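Local coordinates for hypothetical protein XCC3642 (Xanthomonas campestris pv. campestris, PDB 2E12), which is of unknown function but adopts a novel variant of the Sm-like fold, which hints at a possible role in RNA binding, at residues M1-A13 against Q52-N64. Sequence-based numbering, arbitrary orientation.
Sequences MPKYAPHVYTEQA and QTYRDEQEREGSN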
ATOM      1  N   MET A   1      27.784  -7.106  -3.199  1.00  2.75           N
ATOM      2  CA  MET A   1      27.358  -8.254  -4.070  1.00  2.75           C
ATOM      3  C   MET A   1      25.852  -8.145  -4.328  1.00  2.75           C
ATOM      4  O   MET A   1      25.088  -7.835  -3.418  1.00  2.75           O
ATOM      5  CB  MET A   1      27.681  -9.579  -3.374  1.00  2.75           C
ATOM      6  CG  MET A   1      27.390 -10.825  -4.202  1.00  2.75           C
ATOM      7  SD  MET A   1      27.708 -12.353  -3.275  1.00  2.75           S
ATOM      8  CE  MET A   1      29.264 -12.840  -3.958  1.00  2.75           C
ATOM      9  N   PRO A   2      25.413  -8.381  -5.573  1.00  6.58           N
ATOM     10  CA  PRO A   2      23.986  -8.289  -5.907  1.00  6.58           C
ATOM     11  C   PRO A   2      23.193  -9.582  -5.727  1.00  6.58           C
ATOM     12  O   PRO A   2      23.679 -10.666  -6.028  1.00  6.58           O
ATOM     13  CB  PRO A   2      23.989  -7.854  -7.381  1.00  6.58           C
ATOM     14  CG  PRO A   2      25.444  -7.477  -7.680  1.00 17.56           C
ATOM     15  CD  PRO A   2      26.223  -8.409  -6.800  1.00 28.54           C
ATOM     16  N   LYS A   3      21.969  -9.464  -5.230  1.00  6.58           N
ATOM     17  CA  LYS A   3      21.104 -10.624  -5.079  1.00  6.58           C
ATOM     18  C   LYS A   3      20.199 -10.528  -6.305  1.00  6.58           C
ATOM     19  O   LYS A   3      19.734  -9.439  -6.640  1.00  6.58           O
ATOM     20  CB  LYS A   3      20.284 -10.524  -3.790  1.00  6.58           C
ATOM     21  CG  LYS A   3      21.132 -10.351  -2.539  1.00 17.56           C
ATOM     22  CD  LYS A   3      20.265 -10.358  -1.296  1.00 28.54           C
ATOM     23  CE  LYS A   3      21.100 -10.227  -0.033  1.00 39.52           C
ATOM     24  NZ  LYS A   3      20.254 -10.287   1.192  1.00 50.50           N
ATOM     25  N   TYR A   4      19.984 -11.647  -6.988  1.00  2.75           N
ATOM     26  CA  TYR A   4      19.155 -11.657  -8.197  1.00  2.75           C
ATOM     27  C   TYR A   4      17.777 -12.280  -7.981  1.00  2.75           C
ATOM     28  O   TYR A   4      17.627 -13.253  -7.241  1.00  6.58           O
ATOM     29  CB  TYR A   4      19.880 -12.391  -9.335  1.00  2.75           C
ATOM     30  CG  TYR A   4      21.119 -11.663  -9.835  1.00  2.75           C
ATOM     31  CD1 TYR A   4      22.290 -11.620  -9.070  1.00  2.75           C
ATOM     32  CD2 TYR A   4      21.100 -10.961 -11.048  1.00  2.75           C
ATOM     33  CE1 TYR A   4      23.411 -10.881  -9.497  1.00  2.75           C
ATOM     34  CE2 TYR A   4      22.219 -10.227 -11.484  1.00  2.75           C
ATOM     35  CZ  TYR A   4      23.366 -10.187 -10.704  1.00  2.75           C
ATOM     36  OH  TYR A   4      24.453  -9.429 -11.113  1.00  2.75           O
ATOM     37  N   ALA A   5      16.769 -11.689  -8.613  1.00  6.58           N
ATOM     38  CA  ALA A   5      15.399 -12.177  -8.507  1.00  6.58           C
ATOM     39  C   ALA A   5      14.824 -12.292  -9.908  1.00  6.58           C
ATOM     40  O   ALA A   5      15.239 -11.574 -10.814  1.00  6.58           O
ATOM     41  CB  ALA A   5      14.552 -11.217  -7.660  1.00  6.58           C
ATOM     42  N   PRO A   6      13.879 -13.216 -10.106  1.00  2.75           N
ATOM     43  CA  PRO A   6      13.234 -13.431 -11.403  1.00  2.75           C
ATOM     44  C   PRO A   6      12.569 -12.171 -11.989  1.00  2.75           C
ATOM     45  O   PRO A   6      12.564 -11.992 -13.204  1.00  6.58           O
ATOM     46  CB  PRO A   6      12.239 -14.568 -11.118  1.00  2.75           C
ATOM     47  CG  PRO A   6      12.144 -14.621  -9.594  1.00  2.75           C
ATOM     48  CD  PRO A   6      13.530 -14.295  -9.167  1.00  2.75           C
ATOM     49  N   HIS A   7      12.013 -11.313 -11.129  1.00  6.58           N
ATOM     50  CA  HIS A   7      11.371 -10.061 -11.564  1.00  6.58           C
ATOM     51  C   HIS A   7      11.578  -8.987 -10.492  1.00  6.58           C
ATOM     52  O   HIS A   7      11.717  -9.319  -9.317  1.00  6.58           O
ATOM     53  CB  HIS A   7       9.852 -10.240 -11.762  1.00  6.58           C
ATOM     54  CG  HIS A   7       9.473 -11.387 -12.648  1.00 17.56           C
ATOM     55  ND1 HIS A   7       9.465 -12.694 -12.210  1.00 28.54           N
ATOM     56  CD2 HIS A   7       9.068 -11.420 -13.940  1.00 28.54           C
ATOM     57  CE1 HIS A   7       9.069 -13.483 -13.193  1.00 39.52           C
ATOM     58  NE2 HIS A   7       8.823 -12.735 -14.253  1.00 39.52           N
ATOM     59  N   VAL A   8      11.606  -7.711 -10.890  1.00  6.58           N
ATOM     60  CA  VAL A   8      11.769  -6.592  -9.937  1.00  6.58           C
ATOM     61  C   VAL A   8      10.861  -5.409 -10.343  1.00  6.58           C
ATOM     62  O   VAL A   8      10.593  -5.217 -11.528  1.00  6.58           O
ATOM     63  CB  VAL A   8      13.255  -6.107  -9.837  1.00  6.58           C
ATOM     64  CG1 VAL A   8      14.115  -7.175  -9.172  1.00 17.56           C
ATOM     65  CG2 VAL A   8      13.800  -5.780 -11.223  1.00 17.56           C
ATOM     66  N   TYR A   9      10.419  -4.615  -9.364  1.00  6.58           N
ATOM     67  CA  TYR A   9       9.483  -3.495  -9.611  1.00  6.58           C
ATOM     68  C   TYR A   9       9.895  -2.087  -9.140  1.00  6.58           C
ATOM     69  O   TYR A   9      10.444  -1.916  -8.055  1.00  6.58           O
ATOM     70  CB  TYR A   9       8.131  -3.843  -8.978  1.00  6.58           C
ATOM     71  CG  TYR A   9       7.590  -5.175  -9.445  1.00 17.56           C
ATOM     72  CD1 TYR A   9       6.828  -5.272 -10.611  1.00 28.54           C
ATOM     73  CD2 TYR A   9       7.904  -6.350  -8.763  1.00 28.54           C
ATOM     74  CE1 TYR A   9       6.397  -6.503 -11.089  1.00 39.52           C
ATOM     75  CE2 TYR A   9       7.481  -7.584  -9.234  1.00 39.52           C
ATOM     76  CZ  TYR A   9       6.728  -7.655 -10.397  1.00 50.50           C
ATOM     77  OH  TYR A   9       6.311  -8.878 -10.873  1.00 61.48           O
ATOM     78  N   THR A  10       9.578  -1.080  -9.952  1.00  6.58           N
ATOM     79  CA  THR A  10       9.930   0.309  -9.645  1.00  6.58           C
ATOM     80  C   THR A  10       8.747   1.283  -9.638  1.00  6.58           C
ATOM     81  O   THR A  10       8.905   2.450  -9.282  1.00  6.58           O
ATOM     82  CB  THR A  10      10.968   0.854 -10.655  1.00  6.58           C
ATOM     83  OG1 THR A  10      10.385   0.914 -11.961  1.00 17.56           O
ATOM     84  CG2 THR A  10      12.190  -0.051 -10.704  1.00 17.56           C
ATOM     85  N   GLU A  11       7.571   0.811 -10.030  1.00  6.58           N
ATOM     86  CA  GLU A  11       6.388   1.672 -10.074  1.00  6.58           C
ATOM     87  C   GLU A  11       5.711   1.744  -8.699  1.00  6.58           C
ATOM     88  O   GLU A  11       5.458   0.716  -8.069  1.00  6.58           O
ATOM     89  CB  GLU A  11       5.403   1.147 -11.124  1.00  6.58           C
ATOM     90  CG  GLU A  11       4.348   2.158 -11.563  1.00 17.56           C
ATOM     91  CD  GLU A  11       4.934   3.291 -12.391  1.00 28.54           C
ATOM     92  OE1 GLU A  11       5.739   3.006 -13.306  1.00 39.52           O
ATOM     93  OE2 GLU A  11       4.582   4.463 -12.136  1.00 39.52           O
ATOM     94  N   GLN A  12       5.419   2.962  -8.246  1.00  6.58           N
ATOM     95  CA  GLN A  12       4.806   3.181  -6.940  1.00  6.58           C
ATOM     96  C   GLN A  12       3.530   2.395  -6.645  1.00  6.58           C
ATOM     97  O   GLN A  12       3.211   2.151  -5.480  1.00  6.58           O
ATOM     98  CB  GLN A  12       4.570   4.678  -6.714  1.00  6.58           C
ATOM     99  CG  GLN A  12       5.874   5.467  -6.642  1.00 17.56           C
ATOM    100  CD  GLN A  12       6.914   4.774  -5.771  1.00 28.54           C
ATOM    101  OE1 GLN A  12       6.771   4.698  -4.548  1.00 39.52           O
ATOM    102  NE2 GLN A  12       7.961   4.253  -6.406  1.00 39.52           N
ATOM    103  N   ALA A  13       2.808   1.989  -7.686  1.00  6.58           N
ATOM    104  CA  ALA A  13       1.588   1.218  -7.491  1.00  6.58           C
ATOM    105  C   ALA A  13       1.915  -0.212  -7.069  1.00  6.58           C
ATOM    106  O   ALA A  13       1.207  -0.799  -6.253  1.00  6.58           O
ATOM    107  CB  ALA A  13       0.761   1.204  -8.763  1.00  6.58           C
ATOM    108  N   GLN A  52      12.822  -5.681  -0.524  1.00  6.58           N
ATOM    109  CA  GLN A  52      14.205  -5.278  -0.775  1.00  6.58           C
ATOM    110  C   GLN A  52      14.498  -4.981  -2.241  1.00  6.58           C
ATOM    111  O   GLN A  52      13.625  -5.083  -3.104  1.00  6.58           O
ATOM    112  CB  GLN A  52      15.165  -6.379  -0.325  1.00  6.58           C
ATOM    113  CG  GLN A  52      14.973  -6.872   1.092  1.00 17.56           C
ATOM    114  CD  GLN A  52      15.702  -8.177   1.351  1.00 28.54           C
ATOM    115  OE1 GLN A  52      16.888  -8.309   1.051  1.00 39.52           O
ATOM    116  NE2 GLN A  52      14.995  -9.146   1.915  1.00 39.52           N
ATOM    117  N   THR A  53      15.754  -4.627  -2.502  1.00  6.58           N
ATOM    118  CA  THR A  53      16.239  -4.328  -3.852  1.00  6.58           C
ATOM    119  C   THR A  53      16.996  -5.528  -4.439  1.00  6.58           C
ATOM    120  O   THR A  53      17.862  -6.120  -3.785  1.00  6.58           O
ATOM    121  CB  THR A  53      17.196  -3.122  -3.843  1.00  6.58           C
ATOM    122  OG1 THR A  53      16.532  -1.981  -3.284  1.00 17.56           O
ATOM    123  CG2 THR A  53      17.652  -2.805  -5.259  1.00 17.56           C
ATOM    124  N   TYR A  54      16.688  -5.866  -5.685  1.00  6.58           N
ATOM    125  CA  TYR A  54      17.340  -6.996  -6.365  1.00  6.58           C
ATOM    126  C   TYR A  54      17.662  -6.604  -7.803  1.00  6.58           C
ATOM    127  O   TYR A  54      17.335  -5.500  -8.228  1.00  6.58           O
ATOM    128  CB  TYR A  54      16.403  -8.210  -6.401  1.00  6.58           C
ATOM    129  CG  TYR A  54      16.014  -8.783  -5.052  1.00 17.56           C
ATOM    130  CD1 TYR A  54      16.863  -9.653  -4.370  1.00 28.54           C
ATOM    131  CD2 TYR A  54      14.780  -8.481  -4.475  1.00 28.54           C
ATOM    132  CE1 TYR A  54      16.490 -10.211  -3.150  1.00 39.52           C
ATOM    133  CE2 TYR A  54      14.400  -9.030  -3.259  1.00 39.52           C
ATOM    134  CZ  TYR A  54      15.258  -9.895  -2.601  1.00 50.50           C
ATOM    135  OH  TYR A  54      14.880 -10.447  -1.400  1.00 61.48           O
ATOM    136  N   ARG A  55      18.310  -7.514  -8.528  1.00  2.75           N
ATOM    137  CA  ARG A  55      18.649  -7.342  -9.947  1.00  2.75           C
ATOM    138  C   ARG A  55      18.046  -8.504 -10.727  1.00  2.75           C
ATOM    139  O   ARG A  55      18.047  -9.650 -10.251  1.00  2.75           O
ATOM    140  CB  ARG A  55      20.160  -7.417 -10.224  1.00  2.75           C
ATOM    141  CG  ARG A  55      20.988  -6.216  -9.881  1.00  2.75           C
ATOM    142  CD  ARG A  55      22.343  -6.372 -10.570  1.00  2.75           C
ATOM    143  NE  ARG A  55      23.350  -5.440 -10.079  1.00  2.75           N
ATOM    144  CZ  ARG A  55      24.626  -5.463 -10.440  1.00  2.75           C
ATOM    145  NH1 ARG A  55      25.057  -6.368 -11.310  1.00  2.75           N
ATOM    146  NH2 ARG A  55      25.485  -4.609  -9.897  1.00  2.75           N
ATOM    147  N   ASP A  56      17.550  -8.223 -11.928  1.00  2.75           N
ATOM    148  CA  ASP A  56      17.037  -9.297 -12.767  1.00  2.75           C
ATOM    149  C   ASP A  56      18.172  -9.699 -13.718  1.00  2.75           C
ATOM    150  O   ASP A  56      19.281  -9.157 -13.641  1.00  2.75           O
ATOM    151  CB  ASP A  56      15.791  -8.872 -13.556  1.00  2.75           C
ATOM    152  CG  ASP A  56      15.986  -7.583 -14.347  1.00  2.75           C
ATOM    153  OD1 ASP A  56      17.114  -7.277 -14.784  1.00  2.75           O
ATOM    154  OD2 ASP A  56      14.978  -6.879 -14.559  1.00  2.75           O
ATOM    155  N   GLU A  57      17.898 -10.646 -14.607  1.00  2.75           N
ATOM    156  CA  GLU A  57      18.906 -11.119 -15.535  1.00  2.75           C
ATOM    157  C   GLU A  57      19.494 -10.052 -16.453  1.00  2.75           C
ATOM    158  O   GLU A  57      20.666 -10.142 -16.820  1.00  2.75           O
ATOM    159  CB  GLU A  57      18.347 -12.252 -16.385  1.00  2.75           C
ATOM    160  CG  GLU A  57      19.420 -12.931 -17.201  1.00  2.75           C
ATOM    161  CD  GLU A  57      18.880 -14.004 -18.090  1.00  2.75           C
ATOM    162  OE1 GLU A  57      18.022 -14.786 -17.620  1.00  2.75           O
ATOM    163  OE2 GLU A  57      19.329 -14.079 -19.261  1.00  2.75           O
ATOM    164  N   GLN A  58      18.681  -9.073 -16.852  1.00  2.75           N
ATOM    165  CA  GLN A  58      19.131  -7.986 -17.726  1.00  2.75           C
ATOM    166  C   GLN A  58      19.916  -6.962 -16.913  1.00  2.75           C
ATOM    167  O   GLN A  58      20.355  -5.947 -17.442  1.00  2.75           O
ATOM    168  CB  GLN A  58      17.924  -7.306 -18.398  1.00  2.75           C
ATOM    169  CG  GLN A  58      17.410  -8.020 -19.647  1.00  2.75           C
ATOM    170  CD  GLN A  58      16.031  -7.535 -20.102  1.00  2.75           C
ATOM    171  OE1 GLN A  58      15.769  -6.325 -20.185  1.00  2.75           O
ATOM    172  NE2 GLN A  58      15.150  -8.482 -20.414  1.00  2.75           N
ATOM    173  N   GLU A  59      20.072  -7.248 -15.621  1.00  2.75           N
ATOM    174  CA  GLU A  59      20.797  -6.408 -14.670  1.00  2.75           C
ATOM    175  C   GLU A  59      20.101  -5.112 -14.217  1.00  2.75           C
ATOM    176  O   GLU A  59      20.774  -4.170 -13.816  1.00  2.75           O
ATOM    177  CB  GLU A  59      22.188  -6.066 -15.215  1.00  2.75           C
ATOM    178  CG  GLU A  59      23.023  -7.262 -15.663  1.00  2.75           C
ATOM    179  CD  GLU A  59      23.451  -8.164 -14.518  1.00  2.75           C
ATOM    180  OE1 GLU A  59      23.535  -7.686 -13.375  1.00  2.75           O
ATOM    181  OE2 GLU A  59      23.727  -9.355 -14.766  1.00  2.75           O
ATOM    182  N   ARG A  60      18.769  -5.076 -14.272  1.00  2.75           N
ATOM    183  CA  ARG A  60      17.984  -3.914 -13.841  1.00  2.75           C
ATOM    184  C   ARG A  60      17.587  -4.072 -12.354  1.00  2.75           C
ATOM    185  O   ARG A  60      17.211  -5.165 -11.926  1.00  2.75           O
ATOM    186  CB  ARG A  60      16.709  -3.778 -14.704  1.00  2.75           C
ATOM    187  CG  ARG A  60      16.923  -3.876 -16.229  1.00  2.75           C
ATOM    188  CD  ARG A  60      15.565  -3.893 -16.965  1.00  2.75           C
ATOM    189  NE  ARG A  60      15.660  -3.922 -18.433  1.00  2.75           N
ATOM    190  CZ  ARG A  60      16.115  -2.920 -19.177  1.00  2.75           C
ATOM    191  NH1 ARG A  60      16.524  -1.791 -18.607  1.00  2.75           N
ATOM    192  NH2 ARG A  60      16.183  -3.051 -20.495  1.00  2.75           N
ATOM    193  N   GLU A  61      17.663  -2.989 -11.580  1.00  2.75           N
ATOM    194  CA  GLU A  61      17.324  -3.012 -10.144  1.00  2.75           C
ATOM    195  C   GLU A  61      15.875  -2.610  -9.827  1.00  2.75           C
ATOM    196  O   GLU A  61      15.318  -1.700 -10.450  1.00  2.75           O
ATOM    197  CB  GLU A  61      18.267  -2.093  -9.369  1.00  2.75           C
ATOM    198  CG  GLU A  61      19.710  -2.524  -9.408  1.00  2.75           C
ATOM    199  CD  GLU A  61      20.556  -1.816  -8.362  1.00  2.75           C
ATOM    200  OE1 GLU A  61      21.547  -2.431  -7.922  1.00  2.75           O
ATOM    201  OE2 GLU A  61      20.238  -0.661  -7.982  1.00  2.75           O
ATOM    202  N   GLY A  62      15.280  -3.277  -8.840  1.00  2.75           N
ATOM    203  CA  GLY A  62      13.900  -2.979  -8.468  1.00  2.75           C
ATOM    204  C   GLY A  62      13.494  -3.641  -7.159  1.00  2.75           C
ATOM    205  O   GLY A  62      14.314  -4.283  -6.504  1.00  2.75           O
ATOM    206  N   SER A  63      12.229  -3.501  -6.775  1.00  2.75           N
ATOM    207  CA  SER A  63      11.764  -4.080  -5.522  1.00  2.75           C
ATOM    208  C   SER A  63      11.021  -5.401  -5.663  1.00  2.75           C
ATOM    209  O   SER A  63      10.441  -5.701  -6.700  1.00  2.75           O
ATOM    210  CB  SER A  63      10.873  -3.079  -4.787  1.00  2.75           C
ATOM    211  OG  SER A  63      11.627  -1.952  -4.386  1.00  2.75           O
ATOM    212  N   ASN A  64      11.060  -6.187  -4.590  1.00  2.75           N
ATOM    213  CA  ASN A  64      10.391  -7.482  -4.512  1.00  2.75           C
ATOM    214  C   ASN A  64      10.647  -8.047  -3.114  1.00  2.75           C
ATOM    215  O   ASN A  64      11.251  -7.380  -2.278  1.00  2.75           O
ATOM    216  CB  ASN A  64      10.947  -8.441  -5.560  1.00  2.75           C
ATOM    217  CG  ASN A  64       9.936  -9.492  -5.979  1.00  2.75           C
ATOM    218  OD1 ASN A  64       9.018  -9.826  -5.230  1.00  2.75           O
ATOM    219  ND2 ASN A  64      10.116 -10.035  -7.168  1.00  2.75           N
TER
HETATM  220  O   HOH W   1      20.692  -6.978  -4.531  1.00  1.02           O
HETATM  221  O   HOH W   2      12.252  -7.546 -13.780  1.00  1.02           O
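Pro2 sets CG over one face of the Arg55 guanidinium, 3.5 Å from Arg55 CZ and above the centre of the group. At Lys3 the backbone carbonyl accepts a hydrogen bond from Arg55 N, while CB meets the edge of the Tyr54 ring; a water joins Lys3 N to Thr53 O. The Tyr4 side chain runs alongside that of Arg55, whose CB makes a CH-pi contact with the ring, 4.1 Å from its centroid. Tyr4 OH donates to the syn lone pair of Glu59 OE1 at 3.0 Å, and the same oxygen also accepts a hydrogen bond from Arg55 NH1 (2.9 Å), part of a salt bridge, so two donors grip one oxygen of a carboxylate carried by the last residue of the type I turn Asp56-Glu59. Ala5 N returns a hydrogen bond to Arg55 O, so that the backbones of Tyr4 and Arg55 are bridged, and its methyl rests on Tyr54 CB. Further on, His7 O is held by Asn64 ND2 at 2.8 Å, the donor rising above the carbonyl plane. Val8 straddles the hairpin: CG1, anti to its carbonyl carbon (chi1 -68°), reaches Tyr54 CB, CG2 faces Arg60 O, and CB presses to 3.5 Å from Gly62 CA, where the absent side chain permits the approach. A second water ties Val8 N to Asp56 OD2. Tyr9 and Ser63 form an antiparallel hydrogen-bonded pair, Ser63 N to Tyr9 O measuring 2.7 Å, while Tyr9 OH hydrogen-bonds to Asp84 OD1. The N-terminal arm thus crosses the hairpin of strands 44-55 and 61-70, with Trp82 of strand 79-82 touching Ala5 and Asn64, before Glu11, at the N-cap position, leads into helix 12-23.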